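Local coordinates for protein transcriptional regulator, MarR/EmrR family (Clostridium acetobutylicum, PDB 3JW4) that probably binds DNA through winged helix-turn-helix domains and regulates transcription as a dimer, at the interface of chains A and B. Sequence-based numbering; all coordinates share one arbitrary frame. Chains: chain A/B, Transcriptional regulator, MarR/EmrR family.

All four contacts belong to one two-fold A-B interface. Contacts 1 and 4 share A:Glu133, A:Leu137 and B:Ile140, and the centres of their C-alpha atoms lie about 5 Å apart. Contact 2 joins contact 1 at A:Ile140, about 7 Å away between centres. Contact 4 is largely the two-fold counterpart of contact 2, centres about 10 Å apart, so each C-terminal helix 131-146 receives a tyrosine from the partner's N-terminal helix. Contact 3 stands apart, about 12 Å from contact 4 and about 20 Å from contact 2 between C-alpha centres, where an N-terminal segment reaches helix 105-124. MarR proteins typically dimerise through such terminal helices.

Contact 1: the interface of chains A and B. Residues chain A 129, 133, 136-137, 140; chain B 133, 136, 139-140.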
loop_
_atom_site.group_PDB
_atom_site.type_symbol
_atom_site.label_atom_id
_atom_site.label_comp_id
_atom_site.label_asym_id
_atom_site.label_seq_id
_atom_site.Cartn_x
_atom_site.Cartn_y
_atom_site.Cartn_z
ATOM N N LEU A 129 18.629 -4.243 12.457
ATOM C CA LEU A 129 19.100 -5.562 12.099
ATOM C C LEU A 129 20.607 -5.754 12.286
ATOM O O LEU A 129 21.416 -4.830 12.069
ATOM C CB LEU A 129 18.792 -5.811 10.634
ATOM C CG LEU A 129 17.343 -5.647 10.233
ATOM C CD1 LEU A 129 17.236 -5.971 8.739
ATOM C CD2 LEU A 129 16.422 -6.518 11.086
ATOM N N GLU A 133 21.313 -10.642 9.751
ATOM C CA GLU A 133 19.933 -10.361 9.388
ATOM C C GLU A 133 19.842 -9.550 8.113
ATOM O O GLU A 133 18.938 -9.747 7.312
ATOM C CB GLU A 133 19.181 -9.664 10.535
ATOM C CG GLU A 133 18.845 -10.559 11.692
ATOM C CD GLU A 133 18.407 -9.772 12.959
ATOM O OE1 GLU A 133 18.741 -8.573 13.112
ATOM O OE2 GLU A 133 17.734 -10.378 13.803
ATOM N N GLN A 136 20.510 -12.082 5.289
ATOM C CA GLN A 136 19.404 -13.052 5.184
ATOM C C GLN A 136 18.153 -12.377 4.607
ATOM O O GLN A 136 17.470 -12.962 3.771
ATOM C CB GLN A 136 19.060 -13.684 6.542
ATOM C CG GLN A 136 20.099 -14.637 7.142
ATOM C CD GLN A 136 19.871 -14.909 8.668
ATOM O OE1 GLN A 136 19.220 -14.114 9.390
ATOM N NE2 GLN A 136 20.408 -16.032 9.150
ATOM N N LEU A 137 17.836 -11.157 5.037
ATOM C CA LEU A 137 16.651 -10.457 4.504
ATOM C C LEU A 137 16.733 -10.340 2.967
ATOM O O LEU A 137 15.765 -10.561 2.252
ATOM C CB LEU A 137 16.519 -9.036 5.084
ATOM C CG LEU A 137 15.266 -8.219 4.665
ATOM C CD1 LEU A 137 13.972 -8.946 5.008
ATOM C CD2 LEU A 137 15.216 -6.827 5.308
ATOM N N ILE A 140 16.360 -13.769 1.299
ATOM C CA ILE A 140 15.040 -14.351 1.421
ATOM C C ILE A 140 14.042 -13.565 0.591
ATOM O O ILE A 140 13.210 -14.159 -0.097
ATOM C CB ILE A 140 14.599 -14.461 2.873
ATOM C CG1 ILE A 140 15.532 -15.424 3.602
ATOM C CG2 ILE A 140 13.120 -14.930 2.953
ATOM C CD1 ILE A 140 15.421 -15.361 5.123
ATOM N N GLU B 133 14.466 -20.509 6.915
ATOM C CA GLU B 133 14.240 -19.262 6.204
ATOM C C GLU B 133 12.920 -18.608 6.639
ATOM O O GLU B 133 12.847 -17.398 6.792
ATOM C CB GLU B 133 14.270 -19.494 4.688
ATOM C CG GLU B 133 15.665 -19.603 4.100
ATOM C CD GLU B 133 15.662 -20.260 2.704
ATOM O OE1 GLU B 133 14.642 -20.847 2.279
ATOM O OE2 GLU B 133 16.687 -20.194 2.033
ATOM N N GLN B 136 13.606 -17.118 10.106
ATOM C CA GLN B 136 14.416 -15.910 9.957
ATOM C C GLN B 136 13.591 -14.749 9.404
ATOM O O GLN B 136 13.682 -13.650 9.917
ATOM C CB GLN B 136 15.639 -16.178 9.101
ATOM C CG GLN B 136 16.604 -17.125 9.746
ATOM C CD GLN B 136 17.643 -17.672 8.782
ATOM O OE1 GLN B 136 17.599 -17.422 7.563
ATOM N NE2 GLN B 136 18.594 -18.445 9.329
ATOM N N SER B 139 11.155 -13.222 12.057
ATOM C CA SER B 139 11.893 -12.501 13.064
ATOM C C SER B 139 12.393 -11.145 12.553
ATOM O O SER B 139 12.270 -10.127 13.234
ATOM C CB SER B 139 13.063 -13.357 13.502
ATOM O OG SER B 139 13.957 -12.590 14.244
ATOM N N ILE B 140 12.955 -11.144 11.352
ATOM C CA ILE B 140 13.481 -9.951 10.749
ATOM C C ILE B 140 12.371 -8.943 10.392
ATOM O O ILE B 140 12.507 -7.750 10.651
ATOM C CB ILE B 140 14.328 -10.330 9.493
ATOM C CG1 ILE B 140 15.599 -11.094 9.929
ATOM C CG2 ILE B 140 14.703 -9.099 8.685
ATOM C CD1 ILE B 140 16.415 -11.693 8.757
HETATM O O HOH W 1 16.358 -12.762 13.369
#
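B:Ile140 pushes into chain A at the apolar centre, and its branches divide the work. Its CG2 methyl meets A:Leu137 CD1 at 3.8 Å and also touches A:Leu129 CD2, whose side chain crosses it at about a right angle. The CG1-CD1 arm runs the other way along A:Glu133: CG1 lies 3.7 Å from A:Glu133 CG as the two chains slide past each other in opposite directions. With CG1 anti to the carbonyl carbon (chi1 -67°), this arm carries CD1 to the backbone oxygen of A:Glu133. On the twin side A:Ile140 CD1 rests 3.7 Å from the carbonyl oxygen of B:Glu133.

To one side of the two isoleucines, A:Gln136 and B:Gln136 cross with their amides stacked, the planes 24° apart and the two CD atoms at 3.6 Å. Their NE2 atoms approach to 3.0 Å, but neither directs a hydrogen at the other, so this is a stack and not a bond, and the O/N assignment of the amides deserves caution.

At the rim, water 1 lies 2.8 Å from carboxylate oxygen A:Glu133 OE2 and 2.6 Å from the hydroxyl B:Ser139 OG, bridging the chains. Together these groups pack the paired C-terminal helices against each other, probably holding the regulator as a dimer.

Contact 2: the interface of chains A and B. Residues chain A 15, 140, 144; chain B 126, 134-135, 137-138, 141.
Helix 14-25 of chain A brings A:Tyr15 against helix 131-146 of chain B and the end of helix 105-126, while helix 131-146 of chain A adds A:Ile140 alongside. The tyrosine is the main contributor, with 110 Å² of its surface hidden by the partner.

Its phenol hydroxyl OH donates a hydrogen bond of 2.6 Å to the main-chain oxygen B:Gln134 O. The donor stands above the carbonyl plane, 46° out of it, and the C=O...OH angle is 111°, so the bond does not follow a lone pair. The same oxygen lies at the ring edge, in its plane.

The phenol is gripped from several sides. B:Met138, a selenomethionine, folds back at chi2 and chi3, and the bend sets its CE methyl over the ring centre, 3.9 Å above the plane. B:Thr126 approaches about at a right angle, its CG2 methyl 3.4 Å from A:Tyr15 CE2. B:Leu137 CD2 reaches A:Tyr15 CE1 at 4.0 Å and also touches the CG2 branch of A:Ile140 at 3.9 Å, so this one methyl links the tyrosine pocket to the packing between C-terminal helices.

The site lies in the helical dimerisation region typical of MarR proteins, where the N-terminal helix of one chain docks beside the C-terminal helix of the other.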
loop_
_atom_site.group_PDB
_atom_site.type_symbol
_atom_site.label_atom_id
_atom_site.label_comp_id
_atom_site.label_asym_id
_atom_site.label_seq_id
_atom_site.Cartn_x
_atom_site.Cartn_y
_atom_site.Cartn_z
ATOM N N TYR A 15 2.883 -12.832 7.853
ATOM C CA TYR A 15 3.795 -12.381 6.792
ATOM C C TYR A 15 3.126 -11.319 5.903
ATOM O O TYR A 15 3.720 -10.280 5.645
ATOM C CB TYR A 15 4.294 -13.537 5.933
ATOM C CG TYR A 15 5.176 -14.543 6.627
ATOM C CD1 TYR A 15 6.478 -14.237 6.969
ATOM C CD2 TYR A 15 4.723 -15.824 6.875
ATOM C CE1 TYR A 15 7.289 -15.165 7.577
ATOM C CE2 TYR A 15 5.525 -16.765 7.482
ATOM C CZ TYR A 15 6.802 -16.435 7.824
ATOM O OH TYR A 15 7.582 -17.382 8.430
ATOM N N ILE A 140 16.360 -13.769 1.299
ATOM C CA ILE A 140 15.040 -14.351 1.421
ATOM C C ILE A 140 14.042 -13.565 0.591
ATOM O O ILE A 140 13.210 -14.159 -0.097
ATOM C CB ILE A 140 14.599 -14.461 2.873
ATOM C CG1 ILE A 140 15.532 -15.424 3.602
ATOM C CG2 ILE A 140 13.120 -14.930 2.953
ATOM C CD1 ILE A 140 15.421 -15.361 5.123
ATOM N N VAL A 144 11.568 -15.119 -2.168
ATOM C CA VAL A 144 10.132 -14.913 -2.121
ATOM C C VAL A 144 9.653 -14.265 -3.419
ATOM O O VAL A 144 8.743 -14.797 -4.067
ATOM C CB VAL A 144 9.693 -14.120 -0.887
ATOM C CG1 VAL A 144 8.181 -13.773 -0.958
ATOM C CG2 VAL A 144 10.006 -14.913 0.378
ATOM N N THR B 126 5.532 -18.347 1.695
ATOM C CA THR B 126 6.497 -19.300 2.251
ATOM C C THR B 126 6.740 -20.586 1.424
ATOM O O THR B 126 7.581 -21.392 1.790
ATOM C CB THR B 126 6.092 -19.673 3.681
ATOM O OG1 THR B 126 4.720 -20.073 3.704
ATOM C CG2 THR B 126 6.245 -18.459 4.580
ATOM N N GLN B 134 11.893 -19.404 6.856
ATOM C CA GLN B 134 10.611 -18.882 7.358
ATOM C C GLN B 134 10.734 -18.252 8.759
ATOM O O GLN B 134 10.139 -17.219 9.045
ATOM C CB GLN B 134 9.561 -19.987 7.410
ATOM C CG GLN B 134 9.193 -20.546 6.024
ATOM C CD GLN B 134 8.273 -21.751 6.104
ATOM O OE1 GLN B 134 7.294 -21.743 6.831
ATOM N NE2 GLN B 134 8.576 -22.769 5.342
ATOM N N LYS B 135 11.509 -18.888 9.612
ATOM C CA LYS B 135 11.727 -18.406 10.975
ATOM C C LYS B 135 12.572 -17.113 10.925
ATOM O O LYS B 135 12.269 -16.110 11.580
ATOM C CB LYS B 135 12.435 -19.499 11.768
ATOM C CG LYS B 135 12.053 -19.566 13.207
ATOM C CD LYS B 135 12.601 -20.852 13.904
ATOM C CE LYS B 135 14.113 -20.994 13.745
ATOM N NZ LYS B 135 14.842 -19.706 13.870
ATOM N N LEU B 137 12.762 -14.991 8.389
ATOM C CA LEU B 137 11.986 -13.917 7.767
ATOM C C LEU B 137 10.995 -13.299 8.758
ATOM O O LEU B 137 10.807 -12.070 8.783
ATOM C CB LEU B 137 11.220 -14.421 6.551
ATOM C CG LEU B 137 10.396 -13.425 5.728
ATOM C CD1 LEU B 137 11.220 -12.237 5.203
ATOM C CD2 LEU B 137 9.678 -14.116 4.578
HETATM N N MSE B 138 10.342 -14.134 9.546
HETATM C CA MSE B 138 9.364 -13.626 10.518
HETATM C C MSE B 138 10.059 -12.729 11.516
HETATM O O MSE B 138 9.617 -11.625 11.782
HETATM C CB MSE B 138 8.676 -14.757 11.276
HETATM C CG MSE B 138 7.627 -14.277 12.315
HETATM SE SE MSE B 138 6.191 -13.402 11.376
HETATM C CE MSE B 138 5.090 -15.008 11.093
ATOM N N LEU B 141 11.288 -9.411 9.790
ATOM C CA LEU B 141 10.224 -8.500 9.392
ATOM C C LEU B 141 9.571 -7.843 10.629
ATOM O O LEU B 141 9.186 -6.679 10.584
ATOM C CB LEU B 141 9.168 -9.188 8.524
ATOM C CG LEU B 141 9.540 -9.662 7.109
ATOM C CD1 LEU B 141 8.357 -10.459 6.540
ATOM C CD2 LEU B 141 9.921 -8.548 6.230
#

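Contact 3: the interface of chains A and B. Residues chain A 118-119, 122; chain B 12-14, 16.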
loop_
_atom_site.group_PDB
_atom_site.type_symbol
_atom_site.label_atom_id
_atom_site.label_comp_id
_atom_site.label_asym_id
_atom_site.label_seq_id
_atom_site.Cartn_x
_atom_site.Cartn_y
_atom_site.Cartn_z
ATOM N N PHE A 118 13.932 8.356 -0.805
ATOM C CA PHE A 118 13.737 6.903 -0.886
ATOM C C PHE A 118 15.017 6.144 -0.504
ATOM O O PHE A 118 14.942 5.097 0.159
ATOM C CB PHE A 118 13.107 6.482 -2.223
ATOM C CG PHE A 118 11.654 6.913 -2.338
ATOM C CD1 PHE A 118 10.680 6.331 -1.531
ATOM C CD2 PHE A 118 11.283 7.963 -3.160
ATOM C CE1 PHE A 118 9.349 6.758 -1.596
ATOM C CE2 PHE A 118 9.951 8.395 -3.230
ATOM C CZ PHE A 118 8.999 7.792 -2.458
ATOM N N LEU A 119 16.177 6.703 -0.851
ATOM C CA LEU A 119 17.478 6.174 -0.396
ATOM C C LEU A 119 17.627 6.192 1.130
ATOM O O LEU A 119 18.085 5.202 1.706
ATOM C CB LEU A 119 18.672 6.904 -1.052
ATOM C CG LEU A 119 18.921 6.559 -2.531
ATOM C CD1 LEU A 119 20.109 7.368 -3.133
ATOM C CD2 LEU A 119 19.184 5.046 -2.713
ATOM N N GLU A 122 15.413 3.487 2.485
ATOM C CA GLU A 122 16.050 2.197 2.225
ATOM C C GLU A 122 17.120 1.910 3.273
ATOM O O GLU A 122 17.221 0.804 3.795
ATOM C CB GLU A 122 16.654 2.184 0.818
ATOM C CG GLU A 122 17.546 0.982 0.490
ATOM C CD GLU A 122 16.793 -0.257 0.086
ATOM O OE1 GLU A 122 15.538 -0.229 -0.001
ATOM O OE2 GLU A 122 17.478 -1.284 -0.106
ATOM N N ASP B 12 16.992 0.912 -7.687
ATOM C CA ASP B 12 18.020 1.658 -6.897
ATOM C C ASP B 12 17.923 1.498 -5.364
ATOM O O ASP B 12 18.876 1.761 -4.622
ATOM C CB ASP B 12 17.938 3.159 -7.202
ATOM C CG ASP B 12 18.818 3.585 -8.355
ATOM O OD1 ASP B 12 19.011 4.815 -8.495
ATOM O OD2 ASP B 12 19.313 2.714 -9.114
ATOM N N THR B 13 16.769 1.057 -4.883
ATOM C CA THR B 13 16.558 0.794 -3.459
ATOM C C THR B 13 16.147 -0.684 -3.320
ATOM O O THR B 13 14.963 -1.015 -3.336
ATOM C CB THR B 13 15.496 1.747 -2.904
ATOM O OG1 THR B 13 14.324 1.711 -3.735
ATOM C CG2 THR B 13 16.043 3.203 -2.877
ATOM N N PRO B 14 17.130 -1.577 -3.194
ATOM C CA PRO B 14 16.828 -2.997 -3.397
ATOM C C PRO B 14 15.833 -3.636 -2.443
ATOM O O PRO B 14 14.919 -4.295 -2.932
ATOM C CB PRO B 14 18.186 -3.680 -3.306
ATOM C CG PRO B 14 19.178 -2.635 -3.474
ATOM C CD PRO B 14 18.564 -1.296 -3.226
ATOM N N SER B 16 13.482 -2.129 -0.616
ATOM C CA SER B 16 12.205 -1.482 -0.854
ATOM C C SER B 16 11.553 -2.001 -2.136
ATOM O O SER B 16 10.347 -2.214 -2.184
ATOM C CB SER B 16 12.385 0.022 -0.999
ATOM O OG SER B 16 12.840 0.582 0.196
HETATM O O HOH W 2 12.731 3.417 -0.251
#
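B:Thr13 and A:Glu122 bury the most surface here, 56 and 43 Å², and A:Leu119 follows with 31 Å². The threonine sits just ahead of helix 14-35 of chain B, and the other two project from helix 105-124 of chain A.

B:Thr13 presents its methyl to chain A: with CG2 anti to the carbonyl carbon and OG1 between the backbone N and that carbon (chi1 51°), CG2 packs obliquely on A:Leu119 CD2 at 3.6 Å. The leucine methyl also lies near the backbone oxygen of B:Asp12.

A:Glu122 leaves its helix with CG anti to the backbone N, then bends at chi2 (81°), which brings the carboxylate over the start of the partner helix. There OE1 accepts two hydrogen bonds from B:Ser16. The backbone amide N of B:Ser16 donates to the syn lone pair of A:Glu122 OE1 at 2.9 Å, with an angle of 159° at the hydrogen, whereas the side-chain hydroxyl meets the oxygen nearly along its C-O axis. The glutamate thus serves as an N-terminal cap supplied by the other chain, and the helix dipole would probably favour its negative charge. Its other oxygen, OE2, faces the ring of B:Pro14, whose CD is 3.3 Å away; the proline nitrogen has no hydrogen to give.

Beside the cap, water 2 bridges the chains, 2.9 Å from B:Ser16 OG and 2.8 Å from the helix carbonyl oxygen A:Phe118 O.

Contact 4: the interface of chains A and B. Residues chain A 126, 133-134, 137-138, 141; chain B 15, 140.
The regular helical backbone of 131-146 brings A:Gln134, A:Leu137, A:Met138 and A:Leu141 to one side over about two turns, as a seat in this MarR-family dimer for B:Tyr15, from the first turn of helix 14-35. The tyrosine OH donates a hydrogen bond of 2.7 Å to the main-chain oxygen A:Gln134 O. It comes from above the carbonyl plane, 36° out of it, with a C=O...OH angle of 109°. Both that oxygen and the backbone nitrogen A:Met138 N lie in the ring plane, at its edge.

One face of the phenol receives A:Leu137 CD2, 3.7 Å above the plane and offset toward the rim. The leucine's branches divide: CD2 lies on the ring while CD1 makes the closer approach to B:Ile140. A:Met138, a selenomethionine, leaves the helix with CG anti to the backbone N (chi1 180°) and then bends twice, bringing CE to 3.8 Å from B:Tyr15 CD1. A:Thr126 crosses the tyrosine at about a right angle, its CG2 methyl 3.4 Å from B:Tyr15 CE2. Nearer the tyrosine's backbone, A:Leu141 CD1 touches B:Tyr15 CD1 at 4.1 Å, again crosswise.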
loop_
_atom_site.group_PDB
_atom_site.type_symbol
_atom_site.label_atom_id
_atom_site.label_comp_id
_atom_site.label_asym_id
_atom_site.label_seq_id
_atom_site.Cartn_x
_atom_site.Cartn_y
_atom_site.Cartn_z
ATOM N N THR A 126 17.658 -1.377 7.626
ATOM C CA THR A 126 18.607 -2.218 8.314
ATOM C C THR A 126 18.969 -1.725 9.699
ATOM O O THR A 126 19.790 -2.367 10.359
ATOM C CB THR A 126 19.936 -2.322 7.578
ATOM O OG1 THR A 126 20.545 -1.036 7.500
ATOM C CG2 THR A 126 19.768 -2.872 6.221
ATOM N N GLU A 133 21.313 -10.642 9.751
ATOM C CA GLU A 133 19.933 -10.361 9.388
ATOM C C GLU A 133 19.842 -9.550 8.113
ATOM O O GLU A 133 18.938 -9.747 7.312
ATOM C CB GLU A 133 19.181 -9.664 10.535
ATOM C CG GLU A 133 18.845 -10.559 11.692
ATOM C CD GLU A 133 18.407 -9.772 12.959
ATOM O OE1 GLU A 133 18.741 -8.573 13.112
ATOM O OE2 GLU A 133 17.734 -10.378 13.803
ATOM N N GLN A 134 20.789 -8.642 7.907
ATOM C CA GLN A 134 20.790 -7.831 6.684
ATOM C C GLN A 134 20.990 -8.714 5.434
ATOM O O GLN A 134 20.265 -8.571 4.420
ATOM C CB GLN A 134 21.849 -6.731 6.768
ATOM C CG GLN A 134 21.574 -5.670 7.834
ATOM C CD GLN A 134 22.814 -4.840 8.187
ATOM O OE1 GLN A 134 23.638 -4.570 7.322
ATOM N NE2 GLN A 134 22.955 -4.441 9.491
ATOM N N LEU A 137 17.836 -11.157 5.037
ATOM C CA LEU A 137 16.651 -10.457 4.504
ATOM C C LEU A 137 16.733 -10.340 2.967
ATOM O O LEU A 137 15.765 -10.561 2.252
ATOM C CB LEU A 137 16.519 -9.036 5.084
ATOM C CG LEU A 137 15.266 -8.219 4.665
ATOM C CD1 LEU A 137 13.972 -8.946 5.008
ATOM C CD2 LEU A 137 15.216 -6.827 5.308
HETATM N N MSE A 138 17.888 -9.936 2.472
HETATM C CA MSE A 138 18.081 -9.780 1.034
HETATM C C MSE A 138 17.956 -11.118 0.331
HETATM O O MSE A 138 17.207 -11.235 -0.626
HETATM C CB MSE A 138 19.412 -9.136 0.739
HETATM C CG MSE A 138 19.654 -8.960 -0.742
HETATM SE SE MSE A 138 18.263 -7.863 -1.541
HETATM C CE MSE A 138 18.984 -6.296 -0.998
ATOM N N LEU A 141 14.145 -12.243 0.597
ATOM C CA LEU A 141 13.236 -11.461 -0.211
ATOM C C LEU A 141 13.403 -11.780 -1.701
ATOM O O LEU A 141 12.420 -11.868 -2.435
ATOM C CB LEU A 141 13.401 -9.947 0.024
ATOM C CG LEU A 141 12.914 -9.399 1.366
ATOM C CD1 LEU A 141 13.289 -7.916 1.437
ATOM C CD2 LEU A 141 11.398 -9.594 1.554
ATOM N N TYR B 15 15.964 -3.440 -1.125
ATOM C CA TYR B 15 14.998 -3.984 -0.175
ATOM C C TYR B 15 13.589 -3.452 -0.438
ATOM O O TYR B 15 12.621 -4.235 -0.467
ATOM C CB TYR B 15 15.319 -3.622 1.275
ATOM C CG TYR B 15 16.505 -4.270 1.945
ATOM C CD1 TYR B 15 16.691 -5.647 1.958
ATOM C CD2 TYR B 15 17.396 -3.488 2.680
ATOM C CE1 TYR B 15 17.819 -6.230 2.653
ATOM C CE2 TYR B 15 18.489 -4.048 3.334
ATOM C CZ TYR B 15 18.675 -5.430 3.337
ATOM O OH TYR B 15 19.768 -5.917 4.026
ATOM N N ILE B 140 12.955 -11.144 11.352
ATOM C CA ILE B 140 13.481 -9.951 10.749
ATOM C C ILE B 140 12.371 -8.943 10.392
ATOM O O ILE B 140 12.507 -7.750 10.651
ATOM C CB ILE B 140 14.328 -10.330 9.493
ATOM C CG1 ILE B 140 15.599 -11.094 9.929
ATOM C CG2 ILE B 140 14.703 -9.099 8.685
ATOM C CD1 ILE B 140 16.415 -11.693 8.757
#